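Side-chain contact in type I modular polyketide synthase (Streptomyces albus subsp. albus, PDB 6IYR), which probably transfers a malonyl-type extender unit from its coenzyme A thioester to an acyl carrier protein, as the acyltransferase of salinomycin synthase module 8: residues Thr385-Gly390 with Val414-Val419. Residues are numbered along the deposited sequence; the frame is centred on the assembly and turned at random.
Sequences TLLDRG and VGAPAV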
loop_
_atom_site.group_PDB
_atom_site.type_symbol
_atom_site.label_atom_id
_atom_site.label_comp_id
_atom_site.label_asym_id
_atom_site.label_seq_id
_atom_site.Cartn_x
_atom_site.Cartn_y
_atom_site.Cartn_z
ATOM N N THR A 385 -8.386 4.512 -15.079
ATOM C CA THR A 385 -9.774 4.102 -15.023
ATOM C C THR A 385 -10.442 4.653 -13.762
ATOM O O THR A 385 -11.530 5.233 -13.834
ATOM C CB THR A 385 -9.847 2.586 -15.041
ATOM O OG1 THR A 385 -9.505 2.169 -16.358
ATOM C CG2 THR A 385 -11.232 2.064 -14.714
ATOM N N LEU A 386 -9.759 4.544 -12.623
ATOM C CA LEU A 386 -10.349 4.981 -11.360
ATOM C C LEU A 386 -10.472 6.499 -11.255
ATOM O O LEU A 386 -11.481 7.034 -10.788
ATOM C CB LEU A 386 -9.593 4.402 -10.169
ATOM C CG LEU A 386 -9.689 2.887 -10.167
ATOM C CD1 LEU A 386 -8.764 2.229 -9.176
ATOM C CD2 LEU A 386 -11.098 2.445 -9.850
ATOM N N LEU A 387 -9.486 7.178 -11.796
ATOM C CA LEU A 387 -9.471 8.615 -11.831
ATOM C C LEU A 387 -10.654 9.093 -12.650
ATOM O O LEU A 387 -11.384 9.991 -12.236
ATOM C CB LEU A 387 -8.184 9.080 -12.478
ATOM C CG LEU A 387 -7.123 9.710 -11.585
ATOM C CD1 LEU A 387 -7.268 9.505 -10.082
ATOM C CD2 LEU A 387 -5.747 9.405 -12.110
ATOM N N ASP A 388 -10.850 8.484 -13.812
ATOM C CA ASP A 388 -11.985 8.835 -14.665
ATOM C C ASP A 388 -13.345 8.562 -14.026
ATOM O O ASP A 388 -14.297 9.258 -14.274
ATOM C CB ASP A 388 -11.911 8.115 -16.002
ATOM C CG ASP A 388 -12.295 9.023 -17.136
ATOM O OD1 ASP A 388 -11.534 9.979 -17.394
ATOM O OD2 ASP A 388 -13.450 8.956 -17.583
ATOM N N ARG A 389 -13.404 7.587 -13.145
ATOM C CA ARG A 389 -14.588 7.355 -12.360
ATOM C C ARG A 389 -14.683 8.223 -11.103
ATOM O O ARG A 389 -15.609 8.061 -10.320
ATOM C CB ARG A 389 -14.702 5.867 -12.042
ATOM C CG ARG A 389 -14.904 5.059 -13.331
ATOM C CD ARG A 389 -14.615 3.603 -13.117
ATOM N NE ARG A 389 -15.507 3.006 -12.129
ATOM C CZ ARG A 389 -16.689 2.469 -12.436
ATOM N NH1 ARG A 389 -17.078 2.465 -13.693
ATOM N NH2 ARG A 389 -17.481 1.930 -11.506
ATOM N N GLY A 390 -13.814 9.225 -10.967
ATOM C CA GLY A 390 -13.953 10.194 -9.872
ATOM C C GLY A 390 -13.405 9.797 -8.518
ATOM O O GLY A 390 -13.670 10.463 -7.538
ATOM N N VAL A 414 -2.849 13.387 -15.663
ATOM C CA VAL A 414 -4.266 13.524 -15.952
ATOM C C VAL A 414 -4.772 14.904 -15.524
ATOM O O VAL A 414 -5.799 15.364 -15.988
ATOM C CB VAL A 414 -5.070 12.445 -15.219
ATOM C CG1 VAL A 414 -6.559 12.704 -15.366
ATOM C CG2 VAL A 414 -4.722 11.079 -15.788
ATOM N N GLY A 415 -4.123 15.485 -14.532
ATOM C CA GLY A 415 -4.601 16.721 -13.912
ATOM C C GLY A 415 -5.774 16.521 -12.974
ATOM O O GLY A 415 -6.546 17.426 -12.766
ATOM N N ALA A 416 -5.906 15.346 -12.380
ATOM C CA ALA A 416 -7.044 15.086 -11.500
ATOM C C ALA A 416 -6.766 15.656 -10.117
ATOM O O ALA A 416 -5.621 15.769 -9.697
ATOM C CB ALA A 416 -7.300 13.591 -11.405
ATOM N N PRO A 417 -7.814 16.048 -9.411
ATOM C CA PRO A 417 -7.671 16.388 -8.011
ATOM C C PRO A 417 -7.828 15.131 -7.177
ATOM O O PRO A 417 -8.950 14.670 -6.955
ATOM C CB PRO A 417 -8.865 17.293 -7.772
ATOM C CG PRO A 417 -9.915 16.758 -8.703
ATOM C CD PRO A 417 -9.227 15.962 -9.791
ATOM N N ALA A 418 -6.719 14.480 -6.927
ATOM C CA ALA A 418 -6.698 13.252 -6.179
ATOM C C ALA A 418 -5.385 13.164 -5.454
ATOM O O ALA A 418 -4.427 13.803 -5.829
ATOM C CB ALA A 418 -6.885 12.069 -7.102
ATOM N N VAL A 419 -5.347 12.361 -4.412
ATOM C CA VAL A 419 -4.140 12.212 -3.634
ATOM C C VAL A 419 -3.739 10.750 -3.449
ATOM O O VAL A 419 -4.560 9.865 -3.543
ATOM C CB VAL A 419 -4.286 12.869 -2.250
ATOM C CG1 VAL A 419 -4.515 14.352 -2.393
ATOM C CG2 VAL A 419 -5.426 12.245 -1.477
#
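With chi1 at -108° and chi2 at 15°, so that CD1 nearly eclipses CA about the CB-CG bond, Leu-387 as modelled reaches from the last turn of helix 379-388 toward segment 414-419 and spreads its isopropyl fork along it. Each branch finds its own methyl: CD1 meets CB of Ala-418 at 3.9 Å, and CD2 approaches CG2 of Val-414 at 4.2 Å. At the fork, CG of Leu-387 lies 3.9 Å from CB of Ala-416, so three methyl groups in a row line one side of the leucine. In Val-414, chi1 of 172° turns CG1 away from the backbone N, and CG2, beside that N, makes the contact. No hydrogen bond crosses between the segments, and the backbones stay apart, with CA of Leu-387 6.9 Å from CA of Ala-416. Leu-387 is buried, whereas Val-414 is exposed; Phe-394 and Thr-410 add further packing around the leucine. Helices 379-388 and 404-414 both end in Schellman motifs, with Gly-390 and Gly-415 as the C-prime residues at positive phi. Beyond Ala-418, Val-419 pairs through its backbone with Gly-392 and Phe-394. The last turn of helix 379-388 thus packs on the loop after helix 404-414, the return leg of the beta-alpha-beta unit 393-396, 404-414, 419-421, whose adjacent parallel strands lie at one edge of the four-stranded sheet in the acyltransferase domain.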